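Local coordinates for serpin B3 (Homo sapiens, PDB 4ZK3), which probably inhibits proteases as a serpin, by inserting its reactive-centre loop into the central beta sheet once that loop has been cut, at residues G184-T195 against E335-A343; F200-I210 against L382-P390. One frame throughout, in Å; residues are numbered along the deposited sequence.

Interaction 1: residues G184-T195 against E335-A343; sequences GQWEKKFNKEDT and EVTEEGAEA
G184-W186 and G340-A341 meet in the breach, the end of serpin sheet A where the reactive-centre loop enters. G340-A343 begin the inserted strand, antiparallel to the end of strand 174-185. G184 and A341 form a hydrogen-bonded pair: G184 N to A341 O is 2.9 Å, and A341 N to G184 O is 3.0 Å. At Q185 and G340 the chains draw closer, with CA atoms 4.3 Å apart.

W186 packs against the turn between strands 325-336 and 340-351. The CA of G340 lies over one face of the W186 indole, 3.4 Å from the centroid of the five-membered ring. It also makes a CA-H...O contact with G184 O. F190 CE1 lies over the opposite face, near the rim of the indole. W186 NE1 donates in the ring plane to T337 O (3.0 Å, 161° at the hydrogen), and this helps to fix the rotation of the ring.

W186 N donates to E339 O (3.0 Å), and F190 N donates to E338 O. E338 bends at chi2 (88°), which carries its carboxylate to T195. There T195 OG1 donates to the anti lone pair of E338 OE2 at 2.7 Å. K192 CG packs 3.5 Å from E338 CD, crossing at about a right angle.

R286 pairs with OE1 of E338, so both oxygens of this buried carboxylate have partners. That probably helps to keep it ionised.

Interaction 2: residues F200-I210 against L382-P390; sequences FWPNKNTYKSI and LFYGRFSSP
F200 and F387 meet as an offset edge-to-face pair. Their planes stand at 76° and their centroids are 5.2 Å apart. The edge of F387 comes over one face of F200, with CE2 of F387 near the rim. Both rings have CG anti to the backbone N (chi1 -175° and -170°), which brings them together.

The side chains of I210 and F387 meet from opposite directions. I210 CD1 lies at the ring edge, 3.9 Å from F387 CE2. I210 CD1 also touches P390 CG at 3.8 Å. P390 also lays its CD 3.7 Å from F200 CD1.

The carbonyl O of S388 sits at the edge of F200, 3.4 Å from CE1, with P202 CB against it. It is buried with no hydrogen-bond partner in the model.

K208 bends at chi2, and K208 NZ donates to P390 O at 3.0 Å from above the carbonyl plane. Its salt bridge to the terminal OXT is long.

The chain end after strand 380-387, the last of serpin sheet B, packs on the sheet C hairpin of strands 196-201 and 206-224. Contacts between apolar groups carry the inner part, and one exposed lysine probably offsets the terminal charge.

In the fold
Both contacts are partly buried, and their centres lie about 21 and 20 Å from the centre of the chain and about 18 Å apart. They touch where A343 O packs against F383 CZ. Along the chain their segments alternate, and strand 174-185 of interaction 1 is followed by strand 196-201 of interaction 2. Interaction 1 is the more polar. Two strands pair there, and backbone bonds, an indole N-H and a buried carboxylate hold the loop at its point of entry. Interaction 2 has no strand pairing between its segments. Aromatic and aliphatic side chains meet inside, and a lysine-carboxylate contact lies at the surface. F287 meets F387 and also touches V336, so strand 276-294 borders both.

Interaction 1: residues G184-T195 against E335-A343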
# COMPACT_ATOMS: atom_id res chain seq x y z
N GLY A 184 -15.18 -2.62 -1.85
CA GLY A 184 -16.26 -1.63 -1.94
C GLY A 184 -16.96 -1.69 -3.28
O GLY A 184 -16.34 -2.05 -4.29
N GLN A 185 -18.22 -1.34 -3.27
CA GLN A 185 -19.02 -1.14 -4.48
C GLN A 185 -18.73 0.22 -5.14
O GLN A 185 -18.64 1.21 -4.44
CB GLN A 185 -20.50 -1.18 -4.12
CG GLN A 185 -21.03 -2.50 -3.53
CD GLN A 185 -22.46 -2.37 -2.97
OE1 GLN A 185 -23.28 -1.61 -3.48
NE2 GLN A 185 -22.73 -3.08 -1.92
N TRP A 186 -18.66 0.25 -6.49
CA TRP A 186 -18.64 1.49 -7.24
C TRP A 186 -19.88 2.20 -6.91
O TRP A 186 -20.90 1.56 -6.69
CB TRP A 186 -18.64 1.23 -8.75
CG TRP A 186 -17.44 0.59 -9.28
CD1 TRP A 186 -17.41 -0.58 -9.97
CD2 TRP A 186 -16.06 1.00 -9.13
NE1 TRP A 186 -16.12 -0.93 -10.29
CE2 TRP A 186 -15.27 0.03 -9.81
CE3 TRP A 186 -15.41 2.07 -8.49
CZ2 TRP A 186 -13.86 0.10 -9.86
CZ3 TRP A 186 -14.05 2.15 -8.54
CH2 TRP A 186 -13.28 1.17 -9.22
N GLU A 187 -19.83 3.51 -6.85
CA GLU A 187 -21.02 4.28 -6.73
C GLU A 187 -21.98 4.06 -7.94
O GLU A 187 -23.20 3.91 -7.73
CB GLU A 187 -20.68 5.76 -6.58
CG GLU A 187 -21.90 6.69 -6.72
CD GLU A 187 -21.51 8.13 -6.47
OE1 GLU A 187 -20.78 8.71 -7.26
OE2 GLU A 187 -21.88 8.64 -5.41
N LYS A 188 -21.41 4.11 -9.15
CA LYS A 188 -22.06 3.74 -10.40
C LYS A 188 -21.47 2.46 -10.98
O LYS A 188 -20.36 2.46 -11.60
CB LYS A 188 -21.91 4.84 -11.40
CG LYS A 188 -22.68 6.10 -11.00
CD LYS A 188 -22.30 7.34 -11.80
CE LYS A 188 -22.65 8.66 -11.08
NZ LYS A 188 -21.97 9.86 -11.68
N LYS A 189 -22.15 1.36 -10.75
CA LYS A 189 -21.69 0.07 -11.21
C LYS A 189 -21.62 -0.03 -12.73
O LYS A 189 -22.21 0.74 -13.43
CB LYS A 189 -22.54 -1.01 -10.64
CG LYS A 189 -22.37 -1.14 -9.15
CD LYS A 189 -23.06 -2.36 -8.59
CE LYS A 189 -22.86 -2.42 -7.09
NZ LYS A 189 -23.08 -3.81 -6.65
N PHE A 190 -20.76 -0.91 -13.22
CA PHE A 190 -20.73 -1.19 -14.63
C PHE A 190 -21.80 -2.24 -14.91
O PHE A 190 -22.06 -3.04 -14.05
CB PHE A 190 -19.38 -1.75 -15.00
CG PHE A 190 -18.27 -0.73 -14.96
CD1 PHE A 190 -17.58 -0.47 -13.76
CD2 PHE A 190 -17.92 -0.02 -16.11
CE1 PHE A 190 -16.56 0.47 -13.72
CE2 PHE A 190 -16.88 0.93 -16.07
CZ PHE A 190 -16.20 1.16 -14.88
N ASN A 191 -22.41 -2.25 -16.11
CA ASN A 191 -23.27 -3.39 -16.52
C ASN A 191 -22.50 -4.52 -17.16
O ASN A 191 -21.79 -4.31 -18.16
CB ASN A 191 -24.35 -2.92 -17.46
CG ASN A 191 -25.45 -3.99 -17.66
OD1 ASN A 191 -25.16 -5.20 -17.75
ND2 ASN A 191 -26.71 -3.54 -17.71
N LYS A 192 -22.59 -5.74 -16.62
CA LYS A 192 -21.84 -6.85 -17.22
C LYS A 192 -22.25 -7.08 -18.69
O LYS A 192 -21.44 -7.55 -19.52
CB LYS A 192 -22.00 -8.12 -16.42
CG LYS A 192 -21.14 -8.20 -15.17
CD LYS A 192 -21.92 -8.81 -14.00
CE LYS A 192 -21.95 -10.32 -14.00
NZ LYS A 192 -20.68 -10.85 -13.43
N GLU A 193 -23.48 -6.69 -19.03
CA GLU A 193 -23.92 -6.80 -20.42
C GLU A 193 -23.10 -5.93 -21.36
O GLU A 193 -22.97 -6.28 -22.53
CB GLU A 193 -25.41 -6.53 -20.57
CG GLU A 193 -26.27 -7.83 -20.46
CD GLU A 193 -27.54 -7.66 -19.63
OE1 GLU A 193 -27.92 -6.49 -19.33
OE2 GLU A 193 -28.15 -8.70 -19.27
N ASP A 194 -22.52 -4.85 -20.84
CA ASP A 194 -21.70 -3.94 -21.65
C ASP A 194 -20.24 -4.28 -21.70
O ASP A 194 -19.47 -3.66 -22.49
CB ASP A 194 -21.85 -2.50 -21.15
CG ASP A 194 -23.25 -1.96 -21.32
OD1 ASP A 194 -23.86 -2.31 -22.35
OD2 ASP A 194 -23.73 -1.20 -20.44
N THR A 195 -19.82 -5.27 -20.93
CA THR A 195 -18.45 -5.66 -20.97
C THR A 195 -18.15 -6.45 -22.29
O THR A 195 -18.93 -7.29 -22.64
CB THR A 195 -18.12 -6.47 -19.69
OG1 THR A 195 -18.29 -5.63 -18.53
CG2 THR A 195 -16.72 -7.02 -19.74
N GLU A 335 -8.35 -6.56 -7.23
CA GLU A 335 -9.17 -6.98 -8.36
C GLU A 335 -10.26 -5.97 -8.58
O GLU A 335 -10.95 -5.57 -7.66
CB GLU A 335 -9.82 -8.36 -8.11
CG GLU A 335 -10.67 -8.80 -9.31
CD GLU A 335 -11.14 -10.23 -9.28
OE1 GLU A 335 -11.21 -10.83 -8.20
OE2 GLU A 335 -11.46 -10.73 -10.38
N VAL A 336 -10.45 -5.62 -9.83
CA VAL A 336 -11.51 -4.71 -10.26
C VAL A 336 -12.53 -5.47 -11.14
O VAL A 336 -12.16 -6.22 -12.02
CB VAL A 336 -10.79 -3.55 -11.03
CG1 VAL A 336 -11.72 -2.73 -11.90
CG2 VAL A 336 -10.09 -2.66 -10.00
N THR A 337 -13.82 -5.30 -10.82
CA THR A 337 -14.92 -5.93 -11.50
C THR A 337 -15.95 -4.84 -11.78
O THR A 337 -15.76 -3.67 -11.41
CB THR A 337 -15.63 -7.02 -10.65
OG1 THR A 337 -16.40 -6.39 -9.60
CG2 THR A 337 -14.62 -8.00 -10.07
N GLU A 338 -17.04 -5.25 -12.43
CA GLU A 338 -18.22 -4.39 -12.65
C GLU A 338 -18.92 -3.93 -11.36
O GLU A 338 -19.56 -2.86 -11.35
CB GLU A 338 -19.24 -5.13 -13.56
CG GLU A 338 -18.75 -5.37 -14.98
CD GLU A 338 -17.96 -6.67 -15.19
OE1 GLU A 338 -17.53 -7.31 -14.21
OE2 GLU A 338 -17.73 -7.07 -16.36
N GLU A 339 -18.83 -4.72 -10.28
CA GLU A 339 -19.48 -4.35 -9.00
C GLU A 339 -18.69 -3.34 -8.16
O GLU A 339 -19.29 -2.48 -7.49
CB GLU A 339 -19.79 -5.58 -8.12
CG GLU A 339 -21.10 -6.32 -8.55
CD GLU A 339 -20.97 -7.03 -9.91
OE1 GLU A 339 -19.86 -7.57 -10.20
OE2 GLU A 339 -21.95 -7.03 -10.70
N GLY A 340 -17.37 -3.48 -8.21
CA GLY A 340 -16.42 -2.63 -7.51
C GLY A 340 -15.01 -3.16 -7.45
O GLY A 340 -14.42 -3.64 -8.44
N ALA A 341 -14.37 -2.99 -6.30
CA ALA A 341 -12.99 -3.44 -6.20
C ALA A 341 -12.73 -4.03 -4.84
O ALA A 341 -13.45 -3.76 -3.91
CB ALA A 341 -12.05 -2.28 -6.52
N GLU A 342 -11.71 -4.85 -4.77
CA GLU A 342 -11.29 -5.49 -3.55
C GLU A 342 -9.81 -5.38 -3.54
O GLU A 342 -9.15 -5.73 -4.56
CB GLU A 342 -11.69 -6.99 -3.56
CG GLU A 342 -11.27 -7.77 -2.32
CD GLU A 342 -11.78 -9.24 -2.35
OE1 GLU A 342 -12.06 -9.77 -3.47
OE2 GLU A 342 -11.86 -9.85 -1.26
N ALA A 343 -9.27 -4.87 -2.43
CA ALA A 343 -7.85 -4.66 -2.36
C ALA A 343 -7.34 -5.06 -0.99
O ALA A 343 -8.03 -4.75 0.01
CB ALA A 343 -7.49 -3.21 -2.66

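Interaction 2: residues F200-I210 against L382-P390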
# COMPACT_ATOMS: atom_id res chain seq x y z
N PHE A 200 -5.87 -4.79 -25.39
CA PHE A 200 -5.14 -3.92 -24.51
C PHE A 200 -3.76 -3.89 -25.06
O PHE A 200 -3.21 -4.95 -25.32
CB PHE A 200 -5.04 -4.48 -23.07
CG PHE A 200 -4.39 -3.55 -22.09
CD1 PHE A 200 -3.05 -3.56 -21.92
CD2 PHE A 200 -5.16 -2.65 -21.35
CE1 PHE A 200 -2.44 -2.73 -21.01
CE2 PHE A 200 -4.56 -1.82 -20.44
CZ PHE A 200 -3.20 -1.85 -20.27
N TRP A 201 -3.20 -2.69 -25.27
CA TRP A 201 -1.88 -2.54 -25.89
C TRP A 201 -0.84 -2.18 -24.83
O TRP A 201 -0.83 -1.06 -24.35
CB TRP A 201 -1.85 -1.42 -26.98
CG TRP A 201 -2.74 -1.55 -28.25
CD1 TRP A 201 -3.99 -1.04 -28.42
CD2 TRP A 201 -2.37 -2.12 -29.53
NE1 TRP A 201 -4.45 -1.28 -29.71
CE2 TRP A 201 -3.47 -1.96 -30.40
CE3 TRP A 201 -1.24 -2.77 -30.01
CZ2 TRP A 201 -3.47 -2.44 -31.72
CZ3 TRP A 201 -1.24 -3.25 -31.34
CH2 TRP A 201 -2.35 -3.08 -32.16
N PRO A 202 0.02 -3.13 -24.44
CA PRO A 202 1.09 -2.79 -23.51
C PRO A 202 2.15 -1.93 -24.15
O PRO A 202 2.76 -1.13 -23.44
CB PRO A 202 1.65 -4.14 -23.11
CG PRO A 202 0.51 -5.08 -23.36
CD PRO A 202 -0.10 -4.58 -24.61
N ASN A 203 2.36 -2.14 -25.45
CA ASN A 203 3.24 -1.29 -26.27
C ASN A 203 2.48 -0.83 -27.48
O ASN A 203 1.34 -1.26 -27.72
CB ASN A 203 4.48 -2.08 -26.73
CG ASN A 203 5.31 -2.57 -25.56
OD1 ASN A 203 5.96 -1.78 -24.88
ND2 ASN A 203 5.28 -3.88 -25.31
N LYS A 204 3.11 0.05 -28.26
CA LYS A 204 2.47 0.57 -29.47
C LYS A 204 2.05 -0.56 -30.43
O LYS A 204 0.94 -0.57 -31.00
CB LYS A 204 3.38 1.59 -30.16
CG LYS A 204 3.75 2.77 -29.27
CD LYS A 204 4.13 4.01 -30.07
CE LYS A 204 2.91 4.66 -30.68
NZ LYS A 204 3.23 5.99 -31.24
N ASN A 205 2.93 -1.55 -30.56
CA ASN A 205 2.80 -2.51 -31.66
C ASN A 205 2.39 -3.95 -31.27
O ASN A 205 2.60 -4.89 -32.02
CB ASN A 205 4.12 -2.50 -32.45
CG ASN A 205 4.54 -1.08 -32.83
OD1 ASN A 205 3.84 -0.38 -33.58
ND2 ASN A 205 5.67 -0.63 -32.28
N THR A 206 1.79 -4.09 -30.10
CA THR A 206 1.47 -5.42 -29.54
C THR A 206 0.21 -5.30 -28.75
O THR A 206 -0.09 -4.23 -28.23
CB THR A 206 2.57 -5.87 -28.58
OG1 THR A 206 2.51 -5.07 -27.39
CG2 THR A 206 3.97 -5.68 -29.24
N TYR A 207 -0.51 -6.40 -28.61
CA TYR A 207 -1.76 -6.41 -27.84
C TYR A 207 -1.91 -7.72 -27.06
O TYR A 207 -1.28 -8.73 -27.38
CB TYR A 207 -2.99 -6.15 -28.73
CG TYR A 207 -3.48 -7.28 -29.58
CD1 TYR A 207 -2.93 -7.50 -30.86
CD2 TYR A 207 -4.51 -8.10 -29.17
CE1 TYR A 207 -3.38 -8.55 -31.68
CE2 TYR A 207 -4.97 -9.16 -29.96
CZ TYR A 207 -4.41 -9.37 -31.21
OH TYR A 207 -4.90 -10.38 -32.02
N LYS A 208 -2.77 -7.65 -26.04
CA LYS A 208 -3.30 -8.80 -25.31
C LYS A 208 -4.80 -8.62 -25.20
O LYS A 208 -5.27 -7.51 -25.01
CB LYS A 208 -2.76 -8.82 -23.88
CG LYS A 208 -1.37 -9.37 -23.69
CD LYS A 208 -1.44 -10.68 -22.93
CE LYS A 208 -0.19 -10.92 -22.14
NZ LYS A 208 -0.49 -11.83 -21.01
N SER A 209 -5.56 -9.70 -25.26
CA SER A 209 -6.98 -9.62 -25.06
C SER A 209 -7.34 -9.35 -23.58
O SER A 209 -6.56 -9.67 -22.67
CB SER A 209 -7.62 -10.91 -25.48
OG SER A 209 -9.00 -10.82 -25.17
N ILE A 210 -8.49 -8.73 -23.36
CA ILE A 210 -8.88 -8.25 -22.06
C ILE A 210 -10.39 -8.06 -22.06
O ILE A 210 -11.01 -7.77 -23.09
CB ILE A 210 -8.15 -6.90 -21.70
CG1 ILE A 210 -7.88 -6.85 -20.20
CG2 ILE A 210 -8.97 -5.70 -22.24
CD1 ILE A 210 -6.97 -5.73 -19.74
N LEU A 382 -4.19 4.69 0.20
CA LEU A 382 -4.09 3.38 0.85
C LEU A 382 -3.37 2.34 -0.02
O LEU A 382 -2.71 1.43 0.53
CB LEU A 382 -5.50 2.87 1.17
CG LEU A 382 -6.34 3.80 2.09
CD1 LEU A 382 -7.75 3.31 2.23
CD2 LEU A 382 -5.75 4.11 3.42
N PHE A 383 -3.57 2.45 -1.34
CA PHE A 383 -3.04 1.49 -2.30
C PHE A 383 -2.69 2.26 -3.55
O PHE A 383 -3.41 3.23 -3.93
CB PHE A 383 -4.06 0.40 -2.73
CG PHE A 383 -4.64 -0.44 -1.58
CD1 PHE A 383 -4.02 -1.62 -1.15
CD2 PHE A 383 -5.86 -0.05 -0.99
CE1 PHE A 383 -4.62 -2.39 -0.14
CE2 PHE A 383 -6.42 -0.78 0.06
CZ PHE A 383 -5.80 -1.96 0.48
N TYR A 384 -1.61 1.82 -4.21
CA TYR A 384 -1.09 2.51 -5.40
C TYR A 384 -0.52 1.49 -6.37
O TYR A 384 0.08 0.52 -5.95
CB TYR A 384 0.01 3.54 -5.02
CG TYR A 384 0.46 4.44 -6.13
CD1 TYR A 384 1.47 4.07 -6.99
CD2 TYR A 384 -0.17 5.67 -6.36
CE1 TYR A 384 1.88 4.91 -8.00
CE2 TYR A 384 0.21 6.51 -7.39
CZ TYR A 384 1.21 6.10 -8.23
OH TYR A 384 1.64 6.94 -9.24
N GLY A 385 -0.69 1.75 -7.65
CA GLY A 385 -0.32 0.77 -8.64
C GLY A 385 -0.15 1.24 -10.04
O GLY A 385 -0.54 2.36 -10.41
N ARG A 386 0.47 0.37 -10.83
CA ARG A 386 0.60 0.56 -12.26
C ARG A 386 0.15 -0.72 -12.94
O ARG A 386 0.61 -1.84 -12.57
CB ARG A 386 2.04 0.82 -12.68
CG ARG A 386 2.18 0.77 -14.22
CD ARG A 386 3.58 1.00 -14.66
NE ARG A 386 4.39 -0.15 -14.47
CZ ARG A 386 5.72 -0.16 -14.35
NH1 ARG A 386 6.46 0.94 -14.33
NH2 ARG A 386 6.33 -1.33 -14.24
N PHE A 387 -0.78 -0.56 -13.86
CA PHE A 387 -1.25 -1.67 -14.71
C PHE A 387 -0.65 -1.54 -16.10
O PHE A 387 -1.06 -0.68 -16.85
CB PHE A 387 -2.75 -1.61 -14.86
CG PHE A 387 -3.33 -2.85 -15.52
CD1 PHE A 387 -3.29 -4.07 -14.86
CD2 PHE A 387 -3.87 -2.78 -16.82
CE1 PHE A 387 -3.83 -5.20 -15.46
CE2 PHE A 387 -4.43 -3.90 -17.41
CZ PHE A 387 -4.40 -5.12 -16.72
N SER A 388 0.33 -2.38 -16.42
CA SER A 388 1.04 -2.35 -17.68
C SER A 388 0.57 -3.42 -18.65
O SER A 388 0.69 -3.25 -19.86
CB SER A 388 2.53 -2.60 -17.40
OG SER A 388 3.05 -1.54 -16.59
N SER A 389 0.13 -4.56 -18.12
CA SER A 389 -0.37 -5.66 -18.95
C SER A 389 -1.22 -6.64 -18.20
O SER A 389 -0.86 -7.01 -17.09
CB SER A 389 0.79 -6.47 -19.53
OG SER A 389 0.27 -7.55 -20.31
N PRO A 390 -2.30 -7.15 -18.83
CA PRO A 390 -2.82 -8.40 -18.27
C PRO A 390 -1.83 -9.54 -18.46
O PRO A 390 -0.82 -9.45 -19.16
CB PRO A 390 -4.11 -8.65 -19.07
CG PRO A 390 -3.92 -7.93 -20.35
CD PRO A 390 -2.88 -6.85 -20.15
OXT PRO A 390 -2.01 -10.60 -17.86